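Local coordinates for Tb427.07.360- putative uncharacterized metacyclic invariant surface protein from Trypanosoma brucei (Trypanosoma brucei, PDB 5VTL) that is of unknown function but is probably an invariant surface protein of the metacyclic parasite, with an extended, mostly helical architecture, at residues L12-E15 / A16-I20; N197-K200 / A201-A205; A83-A86 / L87-V90. All blocks are in the same frame, centred on the assembly; numbering follows the deposited sequence.

Each contact is a short continuous piece of a long helix, about two turns, whose residues meet three to four positions apart. No two contacts touch. Contact 1, on helix 4-58, is buried, with helices on several sides. Contact 3, on helix 63-102, is partly buried; the centres of contacts 1 and 3 are about 26 Å apart. Contact 2, on helix 157-209, is also partly buried: its alanines are buried, but R199, K200 and E204 are exposed. Its centre is about 50 Å from that of contact 1. Contact 1 pairs an aromatic ring with a leucine and a histidine with a carbonyl. Contact 3 sets a serine hydroxyl on a carbonyl. Contact 2 joins an arginine and a glutamate through a long salt bridge and a bridging water.

Contact 1 of 3, residues L12-E15 / A16-I20; sequences LFSE and ALHGI
F13 and L17 meet one helical turn apart. CD1 of L17 sits over one face of the F13 ring, offset toward the rim, 3.9 Å from the centroid and 16° off the ring normal. This is a CH-pi contact. F13 has CG anti to its backbone N (chi1 -172°), which brings a ring face under CD1 of L17. A polar pair lies next to it. H18 ND1 donates to S14 O at 3.0 Å, from above the carbonyl plane, with a bent N-H...O angle of 137°. H18 N also donates to S14 O, at 2.9 Å. Two donors from one residue therefore grip this carbonyl. S14 OG lies at the edge of the imidazole, in its plane, and ND1 of H18 makes a weak bond to it at 3.4 Å. The stronger partner of S14 OG is D109 OD1, which probably helps to fix the hydroxyl; D109 also touches H18. Further out, E15 OE2 accepts from L134 N in a loop. F13 also packs on I108 of helix 105-116 and on L163 and M167 of helix 157-209. The arrangement is i to i+4 packing on a buried part of a helical bundle, with an apolar F13-L17 pair beside a histidine bonded back to the preceding turn.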
loop_
_atom_site.group_PDB
_atom_site.type_symbol
_atom_site.label_atom_id
_atom_site.label_comp_id
_atom_site.label_asym_id
_atom_site.label_seq_id
_atom_site.Cartn_x
_atom_site.Cartn_y
_atom_site.Cartn_z
ATOM N N LEU A 12 21.941 -0.861 2.295
ATOM C CA LEU A 12 20.564 -1.316 2.123
ATOM C C LEU A 12 19.590 -0.478 2.944
ATOM O O LEU A 12 18.520 -0.090 2.455
ATOM C CB LEU A 12 20.452 -2.792 2.499
ATOM C CG LEU A 12 19.167 -3.522 2.100
ATOM C CD1 LEU A 12 19.460 -5.021 1.926
ATOM C CD2 LEU A 12 18.072 -3.339 3.150
ATOM N N PHE A 13 19.976 -0.164 4.172
ATOM C CA PHE A 13 19.125 0.619 5.070
ATOM C C PHE A 13 18.964 2.071 4.553
ATOM O O PHE A 13 17.855 2.610 4.487
ATOM C CB PHE A 13 19.746 0.592 6.471
ATOM C CG PHE A 13 18.885 1.187 7.543
ATOM C CD1 PHE A 13 17.503 1.148 7.453
ATOM C CD2 PHE A 13 19.466 1.822 8.633
ATOM C CE1 PHE A 13 16.717 1.699 8.444
ATOM C CE2 PHE A 13 18.676 2.378 9.634
ATOM C CZ PHE A 13 17.305 2.319 9.534
ATOM N N SER A 14 20.072 2.698 4.167
ATOM C CA SER A 14 20.018 4.049 3.629
ATOM C C SER A 14 19.154 4.145 2.369
ATOM O O SER A 14 18.300 5.049 2.232
ATOM C CB SER A 14 21.418 4.546 3.323
ATOM O OG SER A 14 21.366 5.844 2.754
ATOM N N GLU A 15 19.368 3.233 1.426
ATOM C CA GLU A 15 18.616 3.287 0.180
ATOM C C GLU A 15 17.134 2.965 0.425
ATOM O O GLU A 15 16.254 3.494 -0.238
ATOM C CB GLU A 15 19.254 2.359 -0.865
ATOM C CG GLU A 15 20.642 2.871 -1.271
ATOM C CD GLU A 15 21.350 2.037 -2.320
ATOM O OE1 GLU A 15 21.019 0.844 -2.473
ATOM O OE2 GLU A 15 22.259 2.607 -2.996
ATOM N N ALA A 16 16.860 2.117 1.405
ATOM C CA ALA A 16 15.483 1.873 1.825
ATOM C C ALA A 16 14.819 3.157 2.332
ATOM O O ALA A 16 13.719 3.500 1.911
ATOM C CB ALA A 16 15.458 0.780 2.910
ATOM N N LEU A 17 15.488 3.872 3.236
ATOM C CA LEU A 17 14.917 5.069 3.831
ATOM C C LEU A 17 14.744 6.146 2.771
ATOM O O LEU A 17 13.737 6.837 2.766
ATOM C CB LEU A 17 15.812 5.598 4.944
ATOM C CG LEU A 17 15.929 4.706 6.180
ATOM C CD1 LEU A 17 17.094 5.182 7.055
ATOM C CD2 LEU A 17 14.616 4.701 6.934
ATOM N N HIS A 18 15.716 6.295 1.873
ATOM C CA HIS A 18 15.571 7.294 0.817
ATOM C C HIS A 18 14.525 6.922 -0.210
ATOM O O HIS A 18 14.056 7.775 -0.974
ATOM C CB HIS A 18 16.894 7.530 0.116
ATOM C CG HIS A 18 17.824 8.383 0.905
ATOM N ND1 HIS A 18 18.907 7.871 1.585
ATOM C CD2 HIS A 18 17.805 9.713 1.159
ATOM C CE1 HIS A 18 19.530 8.859 2.207
ATOM N NE2 HIS A 18 18.883 9.985 1.963
ATOM N N GLY A 19 14.204 5.639 -0.276
ATOM C CA GLY A 19 13.174 5.179 -1.179
ATOM C C GLY A 19 11.756 5.414 -0.701
ATOM O O GLY A 19 10.834 5.407 -1.504
ATOM N N ILE A 20 11.590 5.638 0.597
ATOM C CA ILE A 20 10.262 5.748 1.221
ATOM C C ILE A 20 9.354 6.794 0.553
ATOM O O ILE A 20 8.195 6.511 0.279
ATOM C CB ILE A 20 10.368 6.045 2.750
ATOM C CG1 ILE A 20 10.948 4.838 3.519
ATOM C CG2 ILE A 20 9.018 6.468 3.352
ATOM C CD1 ILE A 20 10.034 3.705 3.743
#

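Contact 2 of 3, residues N197-K200 / A201-A205; sequences NARK and AAEEA
R199 and E203 run side by side from successive turns of the helix and point the same way. Their flat ends are not parallel. The guanidinium and carboxylate planes stand 57° apart. E203 OE2 lies at the edge of the guanidinium, in its plane, on the NE side. The direct ion pair is long, with R199 NE 3.7 Å from E203 OE2. A water makes the closer link. It accepts from R199 NE at 3.1 Å and donates to E203 OE1 at 2.7 Å. OE2 faces NE and the aliphatic CG of R199, and OE1 receives the hydrogen bond from the water. The torsions place the two ends near each other. R199 leaves the backbone with CG anti to N, and its chain bends at chi3 (67°), which turns the guanidinium off the line of the extended part. E203 has CG beside its own N (chi1 -74°) and is then extended. Its CG lies 3.1 Å from R199 O, the acceptor of the backbone bond from E203 N at 2.9 Å. The glutamate stem is therefore laid against the preceding turn. K200 takes another course. Its NZ is 6.0 Å from E203 OE1, so any attraction between them is probably weak. The alanines occupy the other side of the helix. A198 packs on C45 and A48 of helix 4-58 and on A72 of helix 63-102. A202 and E203 reach R51 of helix 4-58. A201 and K200 touch R68 of helix 63-102, and this arginine also bonds N197 OD1. This part of helix 157-209, near its C-terminal end, thus lies against two helices through its alanines, with R51 and R68 of those helices meeting both alanines and polar side chains.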
loop_
_atom_site.group_PDB
_atom_site.type_symbol
_atom_site.label_atom_id
_atom_site.label_comp_id
_atom_site.label_asym_id
_atom_site.label_seq_id
_atom_site.Cartn_x
_atom_site.Cartn_y
_atom_site.Cartn_z
ATOM N N ASN A 197 -23.225 -9.169 -9.364
ATOM C CA ASN A 197 -24.551 -9.661 -8.998
ATOM C C ASN A 197 -25.655 -8.747 -9.493
ATOM O O ASN A 197 -26.696 -9.212 -9.950
ATOM C CB ASN A 197 -24.662 -9.820 -7.482
ATOM C CG ASN A 197 -23.980 -11.055 -6.988
ATOM O OD1 ASN A 197 -24.041 -12.110 -7.631
ATOM N ND2 ASN A 197 -23.310 -10.947 -5.835
ATOM N N ALA A 198 -25.437 -7.436 -9.396
ATOM C CA ALA A 198 -26.441 -6.490 -9.845
ATOM C C ALA A 198 -26.677 -6.672 -11.336
ATOM O O ALA A 198 -27.804 -6.702 -11.788
ATOM C CB ALA A 198 -26.031 -5.028 -9.534
ATOM N N ARG A 199 -25.601 -6.807 -12.096
ATOM C CA ARG A 199 -25.728 -6.920 -13.546
ATOM C C ARG A 199 -26.421 -8.217 -13.948
ATOM O O ARG A 199 -27.255 -8.242 -14.855
ATOM C CB ARG A 199 -24.346 -6.837 -14.184
ATOM C CG ARG A 199 -24.396 -6.623 -15.677
ATOM C CD ARG A 199 -22.998 -6.564 -16.268
ATOM N NE ARG A 199 -22.316 -7.852 -16.182
ATOM C CZ ARG A 199 -21.207 -8.092 -15.484
ATOM N NH1 ARG A 199 -20.601 -7.126 -14.789
ATOM N NH2 ARG A 199 -20.694 -9.319 -15.485
ATOM N N LYS A 200 -26.093 -9.293 -13.260
ATOM C CA LYS A 200 -26.742 -10.564 -13.521
ATOM C C LYS A 200 -28.236 -10.517 -13.219
ATOM O O LYS A 200 -29.034 -11.138 -13.920
ATOM C CB LYS A 200 -26.079 -11.673 -12.719
ATOM C CG LYS A 200 -24.688 -12.024 -13.174
ATOM C CD LYS A 200 -24.062 -13.068 -12.252
ATOM C CE LYS A 200 -22.550 -13.290 -12.508
ATOM N NZ LYS A 200 -22.299 -13.935 -13.820
ATOM N N ALA A 201 -28.620 -9.788 -12.168
ATOM C CA ALA A 201 -30.032 -9.553 -11.861
ATOM C C ALA A 201 -30.737 -8.783 -12.968
ATOM O O ALA A 201 -31.835 -9.164 -13.404
ATOM C CB ALA A 201 -30.165 -8.803 -10.559
ATOM N N ALA A 202 -30.108 -7.702 -13.433
ATOM C CA ALA A 202 -30.697 -6.912 -14.500
ATOM C C ALA A 202 -30.848 -7.777 -15.746
ATOM O O ALA A 202 -31.858 -7.706 -16.445
ATOM C CB ALA A 202 -29.857 -5.700 -14.806
ATOM N N GLU A 203 -29.846 -8.598 -16.014
ATOM C CA GLU A 203 -29.842 -9.409 -17.239
ATOM C C GLU A 203 -30.962 -10.433 -17.176
ATOM O O GLU A 203 -31.661 -10.688 -18.173
ATOM C CB GLU A 203 -28.492 -10.095 -17.424
ATOM C CG GLU A 203 -27.422 -9.110 -17.873
ATOM C CD GLU A 203 -26.039 -9.701 -17.905
ATOM O OE1 GLU A 203 -25.875 -10.859 -17.455
ATOM O OE2 GLU A 203 -25.118 -8.989 -18.381
ATOM N N GLU A 204 -31.142 -11.014 -15.997
ATOM C CA GLU A 204 -32.219 -11.996 -15.808
ATOM C C GLU A 204 -33.573 -11.351 -15.959
ATOM O O GLU A 204 -34.459 -11.900 -16.621
ATOM C CB GLU A 204 -32.125 -12.681 -14.439
ATOM C CG GLU A 204 -33.114 -13.859 -14.305
ATOM C CD GLU A 204 -33.268 -14.398 -12.894
ATOM O OE1 GLU A 204 -34.434 -14.475 -12.433
ATOM O OE2 GLU A 204 -32.257 -14.776 -12.253
ATOM N N ALA A 205 -33.740 -10.192 -15.330
ATOM C CA ALA A 205 -34.979 -9.443 -15.405
ATOM C C ALA A 205 -35.336 -9.149 -16.848
ATOM O O ALA A 205 -36.488 -9.294 -17.267
ATOM C CB ALA A 205 -34.849 -8.137 -14.661
HETATM O O HOH W 1 -23.388 -10.737 -16.294
#

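Contact 3 of 3, residues A83-A86 / L87-V90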
loop_
_atom_site.group_PDB
_atom_site.type_symbol
_atom_site.label_atom_id
_atom_site.label_comp_id
_atom_site.label_asym_id
_atom_site.label_seq_id
_atom_site.Cartn_x
_atom_site.Cartn_y
_atom_site.Cartn_z
ATOM N N ALA A 83 -13.894 1.894 0.763
ATOM C CA ALA A 83 -12.736 2.293 -0.041
ATOM C C ALA A 83 -12.314 3.734 0.272
ATOM O O ALA A 83 -11.120 4.042 0.421
ATOM C CB ALA A 83 -13.032 2.159 -1.515
ATOM N N LYS A 84 -13.282 4.634 0.337
ATOM C CA LYS A 84 -12.975 6.031 0.622
ATOM C C LYS A 84 -12.356 6.231 2.018
ATOM O O LYS A 84 -11.451 7.046 2.182
ATOM C CB LYS A 84 -14.234 6.899 0.450
ATOM C CG LYS A 84 -14.699 6.947 -0.965
ATOM C CD LYS A 84 -16.030 7.660 -1.120
ATOM C CE LYS A 84 -16.402 7.778 -2.615
ATOM N NZ LYS A 84 -17.687 8.533 -2.864
ATOM N N THR A 85 -12.872 5.527 3.019
ATOM C CA THR A 85 -12.321 5.582 4.373
ATOM C C THR A 85 -10.897 5.042 4.371
ATOM O O THR A 85 -10.017 5.561 5.069
ATOM C CB THR A 85 -13.177 4.771 5.352
ATOM O OG1 THR A 85 -14.488 5.344 5.417
ATOM C CG2 THR A 85 -12.561 4.739 6.741
ATOM N N ALA A 86 -10.668 4.007 3.575
ATOM C CA ALA A 86 -9.339 3.402 3.483
ATOM C C ALA A 86 -8.364 4.362 2.804
ATOM O O ALA A 86 -7.216 4.489 3.233
ATOM C CB ALA A 86 -9.412 2.057 2.761
ATOM N N LEU A 87 -8.832 5.084 1.788
ATOM C CA LEU A 87 -7.991 6.081 1.131
ATOM C C LEU A 87 -7.599 7.169 2.123
ATOM O O LEU A 87 -6.450 7.603 2.146
ATOM C CB LEU A 87 -8.713 6.697 -0.062
ATOM C CG LEU A 87 -8.010 7.794 -0.859
ATOM C CD1 LEU A 87 -6.624 7.368 -1.345
ATOM C CD2 LEU A 87 -8.890 8.199 -2.030
ATOM N N SER A 88 -8.538 7.590 2.962
ATOM C CA SER A 88 -8.228 8.626 3.947
ATOM C C SER A 88 -7.201 8.127 4.962
ATOM O O SER A 88 -6.314 8.883 5.362
ATOM C CB SER A 88 -9.483 9.153 4.638
ATOM O OG SER A 88 -10.110 8.130 5.367
ATOM N N ASP A 89 -7.315 6.867 5.388
ATOM C CA ASP A 89 -6.265 6.251 6.199
ATOM C C ASP A 89 -4.898 6.239 5.490
ATOM O O ASP A 89 -3.878 6.598 6.088
ATOM C CB ASP A 89 -6.637 4.822 6.586
ATOM C CG ASP A 89 -7.849 4.759 7.515
ATOM O OD1 ASP A 89 -8.276 5.825 8.024
ATOM O OD2 ASP A 89 -8.356 3.635 7.737
ATOM N N VAL A 90 -4.875 5.816 4.232
ATOM C CA VAL A 90 -3.642 5.781 3.438
ATOM C C VAL A 90 -2.981 7.158 3.428
ATOM O O VAL A 90 -1.754 7.300 3.559
ATOM C CB VAL A 90 -3.937 5.323 1.984
ATOM C CG1 VAL A 90 -2.753 5.556 1.058
ATOM C CG2 VAL A 90 -4.325 3.837 1.955
#
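T85 O sits over one face of the D89 carboxylate, 3.4 Å from D89 CG and close to the perpendicular through that atom. The T85 carbonyl has its own flat peptide plane, and S88 OG and D89 N both reach T85 O from the same face of it. The hydroxyl donates at 2.6 Å from S88 OG to T85 O. It is tilted 31° from that plane, and the C=O...O angle is 117°. D89 N donates to T85 O at 3.0 Å. The carbonyl is thus held by two donors from adjacent residues. S88 places its hydroxyl between its own N and carbonyl carbon (chi1 63°), which turns OG back along the helix. D89 OD1 is also 3.4 Å from T85 O. Both atoms are acceptors, and no bond forms between them. OD2 of D89 forms a salt bridge with R183 NH1 of helix 157-209. T85 OG1 bonds N81 O, one turn earlier. On V90, CG2 stands beside the backbone N and lies against A86 O, the carbonyl that V90 N bonds. Two helices lie alongside this part of helix 63-102. V90 packs on L177, A180 and V181 of helix 157-209, where A83 also meets A187. L87 packs on A31 and V35 of helix 4-58, and V35 also touches A83 and K84.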